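Local structure of D-alanyl-D-alanine carboxypeptidase (Enterococcus faecalis V583, 5ZHW) at residues T137-L142 / H193-G198. The protein removes the C-terminal D-alanine from peptidoglycan pentapeptide precursors as a zinc-dependent carboxypeptidase, a reaction linked to antibiotic resistance. Residues are numbered along the deposited sequence; the frame is centred on the assembly and turned at random.
With CU (copper (II) ion), chain C; DAL (D-alanine), chain D; DAL (D-alanine), chain E.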
loop_
_atom_site.group_PDB
_atom_site.type_symbol
_atom_site.label_atom_id
_atom_site.label_comp_id
_atom_site.label_asym_id
_atom_site.label_seq_id
_atom_site.Cartn_x
_atom_site.Cartn_y
_atom_site.Cartn_z
ATOM N N THR A 137 -1.829 2.888 12.252
ATOM C CA THR A 137 -2.092 3.811 11.155
ATOM C C THR A 137 -1.586 3.319 9.808
ATOM O O THR A 137 -1.607 4.090 8.854
ATOM C CB THR A 137 -1.506 5.219 11.435
ATOM O OG1 THR A 137 -0.071 5.186 11.438
ATOM C CG2 THR A 137 -2.004 5.752 12.769
ATOM N N SER A 138 -1.189 2.038 9.705
ATOM C CA SER A 138 -0.808 1.480 8.416
ATOM C C SER A 138 -2.013 0.859 7.753
ATOM O O SER A 138 -2.793 0.141 8.396
ATOM C CB SER A 138 0.273 0.409 8.569
ATOM O OG SER A 138 0.582 -0.192 7.313
ATOM N N GLU A 139 -2.135 1.092 6.455
ATOM C CA GLU A 139 -3.075 0.338 5.641
ATOM C C GLU A 139 -2.751 -1.138 5.630
ATOM O O GLU A 139 -3.631 -1.925 5.344
ATOM C CB GLU A 139 -3.056 0.800 4.182
ATOM C CG GLU A 139 -3.643 2.167 3.968
ATOM C CD GLU A 139 -3.756 2.520 2.499
ATOM O OE1 GLU A 139 -2.923 2.034 1.687
ATOM O OE2 GLU A 139 -4.682 3.293 2.175
ATOM N N HIS A 140 -1.499 -1.530 5.884
ATOM C CA HIS A 140 -1.187 -2.954 5.927
ATOM C C HIS A 140 -1.935 -3.698 7.026
ATOM O O HIS A 140 -2.234 -4.869 6.892
ATOM C CB HIS A 140 0.302 -3.183 6.056
ATOM C CG HIS A 140 1.036 -2.895 4.800
ATOM N ND1 HIS A 140 1.237 -3.852 3.832
ATOM C CD2 HIS A 140 1.569 -1.751 4.323
ATOM C CE1 HIS A 140 1.881 -3.310 2.817
ATOM N NE2 HIS A 140 2.094 -2.040 3.091
ATOM N N GLN A 141 -2.282 -2.994 8.091
ATOM C CA GLN A 141 -3.018 -3.595 9.197
ATOM C C GLN A 141 -4.503 -3.797 8.881
ATOM O O GLN A 141 -5.202 -4.424 9.648
ATOM C CB GLN A 141 -2.829 -2.759 10.446
ATOM C CG GLN A 141 -1.380 -2.639 10.868
ATOM C CD GLN A 141 -1.195 -1.769 12.079
ATOM O OE1 GLN A 141 -0.798 -0.608 11.959
ATOM N NE2 GLN A 141 -1.468 -2.322 13.258
ATOM N N LEU A 142 -4.978 -3.276 7.763
ATOM C CA LEU A 142 -6.325 -3.586 7.267
ATOM C C LEU A 142 -6.414 -4.871 6.454
ATOM O O LEU A 142 -7.503 -5.420 6.306
ATOM C CB LEU A 142 -6.804 -2.477 6.354
ATOM C CG LEU A 142 -6.997 -1.072 6.915
ATOM C CD1 LEU A 142 -7.005 -0.103 5.747
ATOM C CD2 LEU A 142 -8.293 -0.996 7.699
ATOM N N HIS A 193 3.500 0.325 -3.160
ATOM C CA HIS A 193 2.353 0.214 -2.234
ATOM C C HIS A 193 1.021 0.502 -2.937
ATOM O O HIS A 193 0.734 1.644 -3.318
ATOM C CB HIS A 193 2.539 1.132 -1.038
ATOM C CG HIS A 193 1.472 1.009 0.011
ATOM N ND1 HIS A 193 1.712 0.480 1.262
ATOM C CD2 HIS A 193 0.172 1.403 0.014
ATOM C CE1 HIS A 193 0.599 0.543 1.977
ATOM N NE2 HIS A 193 -0.349 1.099 1.242
ATOM N N TYR A 194 0.220 -0.550 -3.062
ATOM C CA TYR A 194 -1.078 -0.516 -3.720
ATOM C C TYR A 194 -2.211 -0.833 -2.731
ATOM O O TYR A 194 -2.087 -1.753 -1.918
ATOM C CB TYR A 194 -1.067 -1.443 -4.954
ATOM C CG TYR A 194 -0.420 -0.697 -6.074
ATOM C CD1 TYR A 194 0.979 -0.566 -6.157
ATOM C CD2 TYR A 194 -1.193 0.005 -6.975
ATOM C CE1 TYR A 194 1.565 0.208 -7.154
ATOM C CE2 TYR A 194 -0.619 0.779 -7.960
ATOM C CZ TYR A 194 0.756 0.880 -8.058
ATOM O OH TYR A 194 1.249 1.668 -9.074
ATOM N N ARG A 195 -3.287 -0.043 -2.814
ATOM C CA ARG A 195 -4.410 -0.096 -1.890
ATOM C C ARG A 195 -5.664 -0.457 -2.654
ATOM O O ARG A 195 -5.937 0.168 -3.686
ATOM C CB ARG A 195 -4.560 1.266 -1.223
ATOM C CG ARG A 195 -5.903 1.569 -0.570
ATOM C CD ARG A 195 -6.256 0.614 0.543
ATOM N NE ARG A 195 -7.656 0.789 0.877
ATOM C CZ ARG A 195 -8.159 1.675 1.739
ATOM N NH1 ARG A 195 -7.384 2.489 2.423
ATOM N NH2 ARG A 195 -9.484 1.728 1.918
ATOM N N TYR A 196 -6.410 -1.457 -2.167
ATOM C CA TYR A 196 -7.716 -1.790 -2.745
ATOM C C TYR A 196 -8.791 -0.781 -2.274
ATOM O O TYR A 196 -9.013 -0.612 -1.069
ATOM C CB TYR A 196 -8.183 -3.202 -2.388
ATOM C CG TYR A 196 -9.489 -3.552 -3.091
ATOM C CD1 TYR A 196 -9.496 -3.954 -4.431
ATOM C CD2 TYR A 196 -10.710 -3.462 -2.428
ATOM C CE1 TYR A 196 -10.672 -4.255 -5.084
ATOM C CE2 TYR A 196 -11.896 -3.756 -3.071
ATOM C CZ TYR A 196 -11.870 -4.155 -4.399
ATOM O OH TYR A 196 -13.033 -4.456 -5.035
ATOM N N VAL A 197 -9.424 -0.124 -3.236
ATOM C CA VAL A 197 -10.603 0.733 -3.001
ATOM C C VAL A 197 -11.853 0.326 -3.813
ATOM O O VAL A 197 -12.953 0.824 -3.543
ATOM C CB VAL A 197 -10.280 2.226 -3.235
ATOM C CG1 VAL A 197 -9.298 2.739 -2.182
ATOM C CG2 VAL A 197 -9.729 2.487 -4.624
ATOM N N GLY A 198 -11.690 -0.590 -4.766
ATOM C CA GLY A 198 -12.772 -1.017 -5.639
ATOM C C GLY A 198 -12.646 -0.339 -6.977
ATOM O O GLY A 198 -12.083 0.753 -7.076
HETATM CU CU CU C . 3.148 -0.763 1.855
HETATM N N DAL D . 4.867 1.488 4.265
HETATM C CA DAL D . 3.495 2.089 4.351
HETATM C CB DAL D . 3.541 3.640 4.376
HETATM C C DAL D . 2.842 1.625 5.654
HETATM O O DAL D . 3.532 1.577 6.638
HETATM O OXT DAL D . 1.635 1.414 5.653
HETATM N N DAL E . 7.003 -0.440 4.721
HETATM C CA DAL E . 6.781 0.192 3.400
HETATM C CB DAL E . 7.786 1.320 3.097
HETATM C C DAL E . 5.326 0.693 3.250
HETATM O O DAL E . 4.697 0.364 2.250
#
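Glu-139 in the loop 137-142 faces Arg-195 on strand 193-196, with their CA atoms 7.7 Å apart. The Glu-139 chain runs extended beyond CG and brings one carboxylate oxygen to each of two strand residues, His-193 and Arg-195. His-193 NE2 donates to Glu-139 OE1 at 2.8 Å. That oxygen is met on its anti side, and the carboxylate and ring lie nearly coplanar, 23° apart. Glu-139 OE2 takes the salt bridge from Arg-195 NH1, also 2.8 Å, which arrives from above the carboxylate plane. Arg-176 is a second salt-bridge partner of OE2. Leu-142 CD1 packs against the Arg-195 guanidinium, 4.2 Å from NH1.

The other nitrogen of His-193, ND1, binds the copper ion at 2.0 Å. This side chain reaches the metal with CG anti to the backbone N (chi1 -176°). The ring is thus gripped at both nitrogens, and Glu-139, a second-shell residue, probably limits its rotation. His-140 NE2 binds the copper ion at 2.1 Å, and the two imidazole planes stand at 81°. His-140 ND1 is hydrogen-bonded to Gly-96 O. Asp-147 and O of the chain E D-alanine complete the copper coordination. Copper occupies the zinc site here. Ser-138 OG donates to OXT of the chain D D-alanine and accepts from His-140 N in an ST turn.

The loop 137-142 follows helix 121-129 and leads into strand 145-150, which pairs antiparallel with strand 193-196; strand 173-175 flanks the latter's other edge.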